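Local coordinates for StiE protein (Stigmatella aurantiaca, PDB 6ECX) that is a polyketide synthase whose O-methyltransferase domain, the part described here, binds S-adenosylmethionine, the methyl donor for O-methylation in polyketide biosynthesis, at residues 119-122 and 123-126; 145-148 and 149-152; 176-179 and 180-184; 216-219 and 220-224. All blocks are in the same frame, centred on the assembly; numbering follows the deposited sequence.

Following the chain from its N terminus, contact 1 makes the turn from strand 114-119 into helix 122-134, and contact 2 the tight bend after strand 141-145; both line the S-adenosylmethionine pocket and touch where I120 meets Q145 and R146. Contact 3 ends helix 172-181 and leads into the next strand. Contact 4 lies in the C-terminal part of helix 214-222 and just beyond. Each closes before the next opens, so none nests in or crosses another. They are joined in space nonetheless: N178 of contact 3 bonds to the backbone of contact 2, and F176 and S177 pack on F221 and N224 of contact 4, linking the cofactor side to helices 172-181 and 214-222.

Contact 1: 119-122 and 123-126; sequences TISG and KQAE. With SAM (S-adenosylmethionine), chain B.
The hydroxyl of T119 and the amide oxygen of Q124 meet across the turn, OG1 donating to OE1 at 2.8 Å, and the two side chains cross one another at a slant. The donor lies 23° off the carbonyl plane of the glutamine. Q124 arrives there because its chain runs straight out beyond CG, carrying the amide past S121, whose OG is 3.4 Å from Q124 CG. The same OE1 also receives the O3' hydroxyl of S-adenosylmethionine at 2.6 Å and its O2' hydroxyl at 3.1 Å. Three donors thus gather on one oxygen, which fixes the rotation of the amide and sets the ribose against the start of the helix. T119 OG1 is itself an acceptor, taking the backbone N of S121 in an ST turn. S121 then serves as N-cap of the helix: with OG anti to the backbone N (chi1 169°), the hydroxyl faces forward over the first turn and accepts from Q124 N at 3.0 Å, almost straight at 170°. Its carbonyl O begins the helical pattern by accepting A125 N. Between these two residues I120 turns the other way, laying its methyl groups on one face of the adenine, CG2 3.4 Å from N1 of the cofactor. The site is the ribose-binding turn after the second strand of a Rossmann-like methyltransferase. Strand 114-119, lying between strands 141-145 and 91-94, passes here through a short turn into helix 122-134; T119 packs on C97, Q124 touches L38 and H99, and the backbone of T119 bonds to F144.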
loop_
_atom_site.group_PDB
_atom_site.type_symbol
_atom_site.label_atom_id
_atom_site.label_comp_id
_atom_site.label_asym_id
_atom_site.label_seq_id
_atom_site.Cartn_x
_atom_site.Cartn_y
_atom_site.Cartn_z
ATOM N N THR A 119 11.584 -4.572 -6.239
ATOM C CA THR A 119 10.716 -3.953 -7.229
ATOM C C THR A 119 11.022 -4.582 -8.580
ATOM O O THR A 119 12.158 -4.973 -8.848
ATOM C CB THR A 119 10.908 -2.428 -7.295
ATOM O OG1 THR A 119 10.088 -1.873 -8.336
ATOM C CG2 THR A 119 12.363 -2.086 -7.571
ATOM N N ILE A 120 10.001 -4.692 -9.435
ATOM C CA ILE A 120 10.236 -5.245 -10.765
ATOM C C ILE A 120 10.696 -4.183 -11.748
ATOM O O ILE A 120 11.158 -4.530 -12.847
ATOM C CB ILE A 120 8.990 -5.949 -11.336
ATOM C CG1 ILE A 120 7.805 -4.986 -11.395
ATOM C CG2 ILE A 120 8.668 -7.200 -10.537
ATOM C CD1 ILE A 120 6.544 -5.623 -11.936
ATOM N N SER A 121 10.595 -2.905 -11.391
ATOM C CA SER A 121 11.043 -1.832 -12.273
ATOM C C SER A 121 12.545 -1.622 -12.126
ATOM O O SER A 121 13.028 -1.283 -11.035
ATOM C CB SER A 121 10.291 -0.544 -11.951
ATOM O OG SER A 121 10.889 0.561 -12.608
ATOM N N GLY A 122 13.283 -1.817 -13.225
ATOM C CA GLY A 122 14.699 -1.481 -13.228
ATOM C C GLY A 122 14.954 -0.024 -12.890
ATOM O O GLY A 122 15.886 0.298 -12.145
ATOM N N LYS A 123 14.134 0.879 -13.435
ATOM C CA LYS A 123 14.301 2.302 -13.155
ATOM C C LYS A 123 14.132 2.576 -11.667
ATOM O O LYS A 123 14.948 3.272 -11.051
ATOM C CB LYS A 123 13.300 3.124 -13.974
ATOM C CG LYS A 123 13.489 4.639 -13.892
ATOM C CD LYS A 123 12.229 5.398 -14.331
ATOM C CE LYS A 123 11.879 5.167 -15.803
ATOM N NZ LYS A 123 10.527 5.703 -16.149
ATOM N N GLN A 124 13.079 2.017 -11.070
ATOM C CA GLN A 124 12.853 2.201 -9.640
ATOM C C GLN A 124 14.007 1.651 -8.810
ATOM O O GLN A 124 14.383 2.251 -7.798
ATOM C CB GLN A 124 11.539 1.548 -9.234
ATOM C CG GLN A 124 10.304 2.279 -9.762
ATOM C CD GLN A 124 8.997 1.686 -9.241
ATOM O OE1 GLN A 124 8.991 0.651 -8.569
ATOM N NE2 GLN A 124 7.884 2.340 -9.557
ATOM N N ALA A 125 14.584 0.518 -9.217
ATOM C CA ALA A 125 15.694 -0.063 -8.462
ATOM C C ALA A 125 16.899 0.877 -8.440
ATOM O O ALA A 125 17.508 1.114 -7.389
ATOM C CB ALA A 125 16.085 -1.413 -9.065
ATOM N N GLU A 126 17.268 1.411 -9.603
ATOM C CA GLU A 126 18.365 2.376 -9.676
ATOM C C GLU A 126 18.111 3.564 -8.759
ATOM O O GLU A 126 19.005 3.999 -8.025
ATOM C CB GLU A 126 18.554 2.853 -11.118
ATOM C CG GLU A 126 18.962 1.771 -12.066
ATOM C CD GLU A 126 18.954 2.246 -13.510
ATOM O OE1 GLU A 126 18.700 3.450 -13.741
ATOM O OE2 GLU A 126 19.213 1.415 -14.403
HETATM N N SAM B . 4.955 0.672 -1.907
HETATM C CA SAM B . 5.441 1.829 -2.647
HETATM C C SAM B . 4.813 3.112 -2.121
HETATM O O SAM B . 3.845 3.039 -1.370
HETATM O OXT SAM B . 5.245 4.231 -2.417
HETATM C CB SAM B . 5.146 1.664 -4.128
HETATM C CG SAM B . 3.701 1.304 -4.451
HETATM S SD SAM B . 3.436 1.341 -6.244
HETATM C CE SAM B . 1.692 1.828 -6.321
HETATM C "C5'" SAM B . 3.484 -0.414 -6.690
HETATM C "C4'" SAM B . 4.891 -1.010 -6.592
HETATM O "O4'" SAM B . 4.881 -2.429 -6.650
HETATM C "C3'" SAM B . 5.861 -0.568 -7.683
HETATM O "O3'" SAM B . 7.068 -0.241 -7.018
HETATM C "C2'" SAM B . 6.090 -1.812 -8.531
HETATM O "O2'" SAM B . 7.375 -1.892 -9.116
HETATM C "C1'" SAM B . 5.928 -2.900 -7.478
HETATM N N9 SAM B . 5.594 -4.247 -7.983
HETATM C C8 SAM B . 4.515 -4.580 -8.764
HETATM N N7 SAM B . 4.539 -5.921 -8.980
HETATM C C5 SAM B . 5.618 -6.449 -8.360
HETATM C C6 SAM B . 6.111 -7.737 -8.259
HETATM N N6 SAM B . 5.493 -8.757 -8.853
HETATM N N1 SAM B . 7.264 -7.980 -7.529
HETATM C C2 SAM B . 7.916 -6.947 -6.896
HETATM N N3 SAM B . 7.413 -5.668 -7.002
HETATM C C4 SAM B . 6.290 -5.410 -7.722
#

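Contact 2: 145-148 and 149-152; sequences QRDS and AKDD. With SAM (S-adenosylmethionine), chain B.
The backbone of D147 bends so sharply that its carbonyl O collects two amides from further along the chain, D151 N at 2.6 Å and K150 N at 2.8 Å, the first nearly straight ahead of the carbonyl and the second from above its plane. The side chains finish the turn. D151 reaches back with OD2, which takes the N-H of D147 at 2.8 Å on its anti lone pair, in a nearly linear bond of 170°. In the other direction the D147 carboxylate is swung clear of its own backbone N (chi1 -176°), and its OD1 accepts A149 N at 2.9 Å, an Asx turn. This loop follows strand 141-145 of the Rossmann-like sheet and is the adenine-recognition element of the methyltransferase: OD1 of D147 also accepts N6 of S-adenosylmethionine at 3.0 Å, while S148 N donates to its N1 at 2.9 Å. That last bond is virtually straight at 178°, so one backbone N-H and one carboxylate oxygen read adjacent positions of the base. The second oxygen, D147 OD2, forms a salt bridge with K150 NZ, which comes down on it from above the carboxylate plane; such company would be expected to favour the charged carboxylate. On the outer side R146 passes D151 at about a right angle, with its CB 3.3 Å from D151 OD2, whereas its NE turns to the hydroxyl of Y118. S148 OG faces inward to the carbonyl of F95, and N178 ND2 on helix 172-181 bonds to the carbonyls of S148 and D151.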
loop_
_atom_site.group_PDB
_atom_site.type_symbol
_atom_site.label_atom_id
_atom_site.label_comp_id
_atom_site.label_asym_id
_atom_site.label_seq_id
_atom_site.Cartn_x
_atom_site.Cartn_y
_atom_site.Cartn_z
ATOM N N GLN A 145 15.998 -5.738 -8.096
ATOM C CA GLN A 145 15.017 -5.825 -9.172
ATOM C C GLN A 145 14.621 -7.289 -9.273
ATOM O O GLN A 145 15.249 -8.082 -9.973
ATOM C CB GLN A 145 15.586 -5.300 -10.492
ATOM C CG GLN A 145 14.520 -5.119 -11.575
ATOM C CD GLN A 145 15.117 -4.933 -12.960
ATOM O OE1 GLN A 145 16.335 -4.979 -13.133
ATOM N NE2 GLN A 145 14.263 -4.718 -13.949
ATOM N N ARG A 146 13.574 -7.666 -8.536
ATOM C CA ARG A 146 13.142 -9.053 -8.470
ATOM C C ARG A 146 11.625 -9.088 -8.338
ATOM O O ARG A 146 10.987 -8.095 -7.975
ATOM C CB ARG A 146 13.818 -9.813 -7.308
ATOM C CG ARG A 146 15.348 -9.838 -7.390
ATOM C CD ARG A 146 15.930 -11.209 -7.140
ATOM N NE ARG A 146 16.244 -11.405 -5.736
ATOM C CZ ARG A 146 17.468 -11.598 -5.256
ATOM N NH1 ARG A 146 18.507 -11.646 -6.071
ATOM N NH2 ARG A 146 17.646 -11.769 -3.954
ATOM N N ASP A 147 11.053 -10.241 -8.667
ATOM C CA ASP A 147 9.609 -10.431 -8.715
ATOM C C ASP A 147 9.177 -11.183 -7.465
ATOM O O ASP A 147 9.552 -12.344 -7.275
ATOM C CB ASP A 147 9.210 -11.196 -9.982
ATOM C CG ASP A 147 7.695 -11.350 -10.138
ATOM O OD1 ASP A 147 6.957 -11.405 -9.125
ATOM O OD2 ASP A 147 7.243 -11.421 -11.302
ATOM N N SER A 148 8.363 -10.521 -6.635
ATOM C CA SER A 148 7.989 -11.031 -5.319
ATOM C C SER A 148 7.127 -12.290 -5.382
ATOM O O SER A 148 6.979 -12.970 -4.363
ATOM C CB SER A 148 7.261 -9.936 -4.537
ATOM O OG SER A 148 8.108 -8.819 -4.308
ATOM N N ALA A 149 6.539 -12.605 -6.535
ATOM C CA ALA A 149 5.876 -13.886 -6.735
ATOM C C ALA A 149 6.794 -14.960 -7.310
ATOM O O ALA A 149 6.454 -16.145 -7.233
ATOM C CB ALA A 149 4.665 -13.729 -7.666
ATOM N N LYS A 150 7.940 -14.590 -7.883
ATOM C CA LYS A 150 8.809 -15.565 -8.537
ATOM C C LYS A 150 10.154 -15.745 -7.852
ATOM O O LYS A 150 10.783 -16.789 -8.037
ATOM C CB LYS A 150 9.082 -15.168 -9.998
ATOM C CG LYS A 150 7.863 -14.937 -10.848
ATOM C CD LYS A 150 8.279 -14.545 -12.266
ATOM C CE LYS A 150 7.082 -14.465 -13.193
ATOM N NZ LYS A 150 6.054 -13.521 -12.676
ATOM N N ASP A 151 10.620 -14.748 -7.099
ATOM C CA ASP A 151 11.943 -14.744 -6.479
ATOM C C ASP A 151 11.787 -14.774 -4.965
ATOM O O ASP A 151 11.154 -13.882 -4.387
ATOM C CB ASP A 151 12.730 -13.497 -6.875
ATOM C CG ASP A 151 13.081 -13.471 -8.347
ATOM O OD1 ASP A 151 13.632 -14.476 -8.853
ATOM O OD2 ASP A 151 12.795 -12.442 -9.004
ATOM N N ASP A 152 12.392 -15.773 -4.325
ATOM C CA ASP A 152 12.372 -15.832 -2.868
ATOM C C ASP A 152 12.929 -14.547 -2.273
ATOM O O ASP A 152 13.915 -13.990 -2.765
ATOM C CB ASP A 152 13.179 -17.028 -2.368
ATOM C CG ASP A 152 12.374 -18.308 -2.370
ATOM O OD1 ASP A 152 11.214 -18.275 -2.833
ATOM O OD2 ASP A 152 12.894 -19.341 -1.901
HETATM N N SAM B . 4.955 0.672 -1.907
HETATM C CA SAM B . 5.441 1.829 -2.647
HETATM C C SAM B . 4.813 3.112 -2.121
HETATM O O SAM B . 3.845 3.039 -1.370
HETATM O OXT SAM B . 5.245 4.231 -2.417
HETATM C CB SAM B . 5.146 1.664 -4.128
HETATM C CG SAM B . 3.701 1.304 -4.451
HETATM S SD SAM B . 3.436 1.341 -6.244
HETATM C CE SAM B . 1.692 1.828 -6.321
HETATM C "C5'" SAM B . 3.484 -0.414 -6.690
HETATM C "C4'" SAM B . 4.891 -1.010 -6.592
HETATM O "O4'" SAM B . 4.881 -2.429 -6.650
HETATM C "C3'" SAM B . 5.861 -0.568 -7.683
HETATM O "O3'" SAM B . 7.068 -0.241 -7.018
HETATM C "C2'" SAM B . 6.090 -1.812 -8.531
HETATM O "O2'" SAM B . 7.375 -1.892 -9.116
HETATM C "C1'" SAM B . 5.928 -2.900 -7.478
HETATM N N9 SAM B . 5.594 -4.247 -7.983
HETATM C C8 SAM B . 4.515 -4.580 -8.764
HETATM N N7 SAM B . 4.539 -5.921 -8.980
HETATM C C5 SAM B . 5.618 -6.449 -8.360
HETATM C C6 SAM B . 6.111 -7.737 -8.259
HETATM N N6 SAM B . 5.493 -8.757 -8.853
HETATM N N1 SAM B . 7.264 -7.980 -7.529
HETATM C C2 SAM B . 7.916 -6.947 -6.896
HETATM N N3 SAM B . 7.413 -5.668 -7.002
HETATM C C4 SAM B . 6.290 -5.410 -7.722
#

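Contact 3: 176-179 and 180-184; sequences FSNI and DRHLT
N178 and H182 form the closely packed side of this helix end. The imidazole of H182 comes in edge-on, and its ND1 donates to the backbone O of N178 at 2.9 Å, on a lone pair in the carbonyl plane and with the acceptor nearly in the plane of the ring. The H182 side chain reaches back because CG sits beside its own backbone N (chi1 -63°). The amide of N178 stands almost upright to that ring, 79° between planes, and is engaged with the loop after strand 141-145, where OD1 accepts F153 N. Next to it H182 N bonds to I179 O from above the carbonyl plane, and I179 CG2 touches L183 CD2 at 4.2 Å. F176, buried against W217 and L220, offers one ring face to I179 CD1.

The outer side is looser. R181, solvent-exposed, folds back at chi3 so that NE donates to S177 OG at 3.0 Å, the hydroxyl lying at the edge of the guanidinium and only 4° out of its plane; NH2 pairs with D152. On the same side the helical bond from R181 N to S177 O holds at 2.9 Å. D180 turns instead to protein partners, its OD1 in a salt bridge with K292 and its OD2 bonded to H225. The arrangement is that of a helix C-terminus whose carbonyl at N178 is taken by a histidine side chain, the chain passing through H182 into strand 183-184 of a Rossmann-like methyltransferase.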
loop_
_atom_site.group_PDB
_atom_site.type_symbol
_atom_site.label_atom_id
_atom_site.label_comp_id
_atom_site.label_asym_id
_atom_site.label_seq_id
_atom_site.Cartn_x
_atom_site.Cartn_y
_atom_site.Cartn_z
ATOM N N PHE A 176 2.035 -15.088 -1.452
ATOM C CA PHE A 176 1.814 -15.282 -0.019
ATOM C C PHE A 176 2.564 -16.495 0.519
ATOM O O PHE A 176 2.902 -16.519 1.701
ATOM C CB PHE A 176 0.311 -15.337 0.277
ATOM C CG PHE A 176 -0.287 -13.966 0.430
ATOM C CD1 PHE A 176 -0.675 -13.236 -0.689
ATOM C CD2 PHE A 176 -0.355 -13.355 1.669
ATOM C CE1 PHE A 176 -1.166 -11.955 -0.559
ATOM C CE2 PHE A 176 -0.849 -12.059 1.793
ATOM C CZ PHE A 176 -1.245 -11.362 0.683
ATOM N N SER A 177 2.894 -17.464 -0.333
ATOM C CA SER A 177 3.829 -18.509 0.065
ATOM C C SER A 177 5.209 -17.923 0.331
ATOM O O SER A 177 5.861 -18.255 1.333
ATOM C CB SER A 177 3.885 -19.588 -1.024
ATOM O OG SER A 177 5.009 -20.437 -0.869
ATOM N N ASN A 178 5.669 -17.039 -0.561
ATOM C CA ASN A 178 6.945 -16.352 -0.353
ATOM C C ASN A 178 6.938 -15.543 0.946
ATOM O O ASN A 178 7.934 -15.507 1.677
ATOM C CB ASN A 178 7.226 -15.444 -1.552
ATOM C CG ASN A 178 8.691 -15.064 -1.681
ATOM O OD1 ASN A 178 9.549 -15.526 -0.916
ATOM N ND2 ASN A 178 8.989 -14.226 -2.675
ATOM N N ILE A 179 5.831 -14.870 1.245
ATOM C CA ILE A 179 5.750 -14.115 2.494
ATOM C C ILE A 179 5.855 -15.061 3.688
ATOM O O ILE A 179 6.672 -14.863 4.600
ATOM C CB ILE A 179 4.447 -13.291 2.545
ATOM C CG1 ILE A 179 4.492 -12.147 1.518
ATOM C CG2 ILE A 179 4.235 -12.742 3.969
ATOM C CD1 ILE A 179 3.158 -11.434 1.306
ATOM N N ASP A 180 5.038 -16.116 3.678
ATOM C CA ASP A 180 5.039 -17.115 4.748
ATOM C C ASP A 180 6.434 -17.701 4.974
ATOM O O ASP A 180 6.948 -17.692 6.091
ATOM C CB ASP A 180 4.030 -18.222 4.399
ATOM C CG ASP A 180 3.891 -19.261 5.486
ATOM O OD1 ASP A 180 4.374 -19.007 6.605
ATOM O OD2 ASP A 180 3.297 -20.327 5.211
ATOM N N ARG A 181 7.075 -18.190 3.919
ATOM C CA ARG A 181 8.340 -18.893 4.102
ATOM C C ARG A 181 9.459 -17.984 4.598
ATOM O O ARG A 181 10.501 -18.488 5.049
ATOM C CB ARG A 181 8.739 -19.578 2.784
ATOM C CG ARG A 181 7.789 -20.723 2.433
ATOM C CD ARG A 181 8.132 -21.441 1.116
ATOM N NE ARG A 181 7.895 -20.601 -0.056
ATOM C CZ ARG A 181 8.860 -20.021 -0.752
ATOM N NH1 ARG A 181 10.126 -20.209 -0.405
ATOM N NH2 ARG A 181 8.563 -19.269 -1.803
ATOM N N HIS A 182 9.279 -16.667 4.527
ATOM C CA HIS A 182 10.326 -15.734 4.946
ATOM C C HIS A 182 9.880 -14.811 6.071
ATOM O O HIS A 182 10.496 -13.767 6.299
ATOM C CB HIS A 182 10.820 -14.935 3.739
ATOM C CG HIS A 182 11.451 -15.801 2.710
ATOM N ND1 HIS A 182 10.715 -16.469 1.756
ATOM C CD2 HIS A 182 12.740 -16.172 2.526
ATOM C CE1 HIS A 182 11.531 -17.193 1.006
ATOM N NE2 HIS A 182 12.762 -17.029 1.453
ATOM N N LEU A 183 8.831 -15.174 6.793
ATOM C CA LEU A 183 8.395 -14.416 7.954
ATOM C C LEU A 183 8.647 -15.274 9.189
ATOM O O LEU A 183 8.219 -16.435 9.227
ATOM C CB LEU A 183 6.909 -14.072 7.807
ATOM C CG LEU A 183 6.216 -13.067 8.706
ATOM C CD1 LEU A 183 7.030 -11.774 8.789
ATOM C CD2 LEU A 183 4.814 -12.805 8.141
ATOM N N THR A 184 9.347 -14.724 10.188
ATOM C CA THR A 184 9.463 -15.444 11.458
ATOM C C THR A 184 8.077 -15.662 12.066
ATOM O O THR A 184 7.153 -14.874 11.854
ATOM C CB THR A 184 10.356 -14.688 12.461
ATOM O OG1 THR A 184 9.803 -13.393 12.764
ATOM C CG2 THR A 184 11.717 -14.511 11.907
#

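Contact 4: 216-219 and 220-224; sequences QWNK and LFSSN
S222 and S223 share a first torsion near -50° (chi1 -49° and -51°), which sets each hydroxyl beside its own backbone N and lets it reach back to the carbonyl one turn earlier, S222 OG to N218 O at 2.8 Å and S223 OG to K219 O at 2.7 Å. This is the familiar helical serine bonded to the carbonyl four residues before it, here in the end region of helix 214-222, part of the beta-alpha-beta crossover between strands 187-196 and 226-233 of the Rossmann-like fold. Each of the two carbonyls therefore takes a side-chain hydroxyl as well as the usual backbone amide; at K219 O the two donors of S223 arrive from opposite faces of its plane. N218 OD1 stands 2.6 Å from S222 OG and also takes N305 ND2, while ND2 of N218 donates to F302 O on helix 298-309.

The aromatic flank, W217, L220 and F221, is apolar. W217 CE3 meets L220 CD1 at 4.0 Å, and F221 CE1 comes to 4.2 Å from the same W217 CE3. Beyond them W217 stacks edge-to-face with F210 and donates its NE1 to F194 O, so the indole is fixed by a ring contact and a hydrogen bond. The carbonyl O of W217 lies over one face of the F221 ring, 3.4 Å above its plane and toward the rim. Past S223, N224 ND2 donates to L220 O at 3.0 Å, with the oxygen exactly in the amide plane.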
loop_
_atom_site.group_PDB
_atom_site.type_symbol
_atom_site.label_atom_id
_atom_site.label_comp_id
_atom_site.label_asym_id
_atom_site.label_seq_id
_atom_site.Cartn_x
_atom_site.Cartn_y
_atom_site.Cartn_z
ATOM N N GLN A 216 -11.582 -14.282 -0.650
ATOM C CA GLN A 216 -10.381 -14.564 -1.421
ATOM C C GLN A 216 -9.132 -14.154 -0.664
ATOM O O GLN A 216 -8.174 -14.931 -0.587
ATOM C CB GLN A 216 -10.463 -13.870 -2.774
ATOM C CG GLN A 216 -11.360 -14.612 -3.733
ATOM C CD GLN A 216 -11.523 -13.860 -5.031
ATOM O OE1 GLN A 216 -11.740 -12.651 -5.028
ATOM N NE2 GLN A 216 -11.410 -14.569 -6.150
ATOM N N TRP A 217 -9.125 -12.950 -0.075
ATOM C CA TRP A 217 -8.027 -12.575 0.820
ATOM C C TRP A 217 -7.877 -13.578 1.960
ATOM O O TRP A 217 -6.759 -13.961 2.318
ATOM C CB TRP A 217 -8.243 -11.183 1.419
ATOM C CG TRP A 217 -7.995 -10.009 0.487
ATOM C CD1 TRP A 217 -8.911 -9.084 0.080
ATOM C CD2 TRP A 217 -6.750 -9.627 -0.118
ATOM N NE1 TRP A 217 -8.321 -8.152 -0.747
ATOM C CE2 TRP A 217 -6.999 -8.466 -0.891
ATOM C CE3 TRP A 217 -5.457 -10.157 -0.096
ATOM C CZ2 TRP A 217 -5.999 -7.828 -1.631
ATOM C CZ3 TRP A 217 -4.459 -9.517 -0.832
ATOM C CH2 TRP A 217 -4.740 -8.366 -1.589
ATOM N N ASN A 218 -8.998 -13.964 2.577
ATOM C CA ASN A 218 -8.974 -14.931 3.672
ATOM C C ASN A 218 -8.307 -16.239 3.246
ATOM O O ASN A 218 -7.477 -16.788 3.978
ATOM C CB ASN A 218 -10.405 -15.182 4.175
ATOM C CG ASN A 218 -10.421 -15.918 5.506
ATOM O OD1 ASN A 218 -9.364 -16.298 5.992
ATOM N ND2 ASN A 218 -11.604 -16.109 6.096
ATOM N N LYS A 219 -8.644 -16.753 2.061
ATOM C CA LYS A 219 -8.019 -17.993 1.612
ATOM C C LYS A 219 -6.507 -17.831 1.491
ATOM O O LYS A 219 -5.742 -18.715 1.904
ATOM C CB LYS A 219 -8.639 -18.420 0.277
ATOM C CG LYS A 219 -8.377 -19.872 -0.104
ATOM C CD LYS A 219 -9.269 -20.283 -1.271
ATOM C CE LYS A 219 -8.964 -21.697 -1.739
ATOM N NZ LYS A 219 -9.141 -22.685 -0.636
ATOM N N LEU A 220 -6.057 -16.688 0.962
ATOM C CA LEU A 220 -4.625 -16.430 0.848
ATOM C C LEU A 220 -3.959 -16.396 2.212
ATOM O O LEU A 220 -2.871 -16.959 2.394
ATOM C CB LEU A 220 -4.375 -15.105 0.127
ATOM C CG LEU A 220 -4.679 -15.102 -1.375
ATOM C CD1 LEU A 220 -4.616 -13.679 -1.897
ATOM C CD2 LEU A 220 -3.682 -15.990 -2.092
ATOM N N PHE A 221 -4.553 -15.672 3.165
ATOM C CA PHE A 221 -3.942 -15.599 4.498
ATOM C C PHE A 221 -3.928 -16.975 5.150
ATOM O O PHE A 221 -2.891 -17.441 5.619
ATOM C CB PHE A 221 -4.699 -14.617 5.407
ATOM C CG PHE A 221 -4.633 -13.166 4.973
ATOM C CD1 PHE A 221 -3.796 -12.759 3.942
ATOM C CD2 PHE A 221 -5.446 -12.216 5.591
ATOM C CE1 PHE A 221 -3.757 -11.416 3.545
ATOM C CE2 PHE A 221 -5.420 -10.883 5.206
ATOM C CZ PHE A 221 -4.579 -10.474 4.177
ATOM N N SER A 222 -5.079 -17.649 5.165
ATOM C CA SER A 222 -5.243 -18.850 5.994
ATOM C C SER A 222 -4.469 -20.043 5.459
ATOM O O SER A 222 -4.093 -20.923 6.242
ATOM C CB SER A 222 -6.721 -19.236 6.089
ATOM O OG SER A 222 -7.513 -18.116 6.431
ATOM N N SER A 223 -4.302 -20.132 4.135
ATOM C CA SER A 223 -3.483 -21.158 3.489
ATOM C C SER A 223 -1.995 -20.924 3.689
ATOM O O SER A 223 -1.189 -21.797 3.343
ATOM C CB SER A 223 -3.758 -21.204 1.978
ATOM O OG SER A 223 -5.148 -21.298 1.755
ATOM N N ASN A 224 -1.610 -19.757 4.194
ATOM C CA ASN A 224 -0.205 -19.409 4.326
ATOM C C ASN A 224 0.121 -18.925 5.742
ATOM O O ASN A 224 0.980 -18.066 5.937
ATOM C CB ASN A 224 0.165 -18.390 3.246
ATOM C CG ASN A 224 0.125 -19.017 1.852
ATOM O OD1 ASN A 224 1.027 -19.766 1.503
ATOM N ND2 ASN A 224 -0.938 -18.761 1.082
#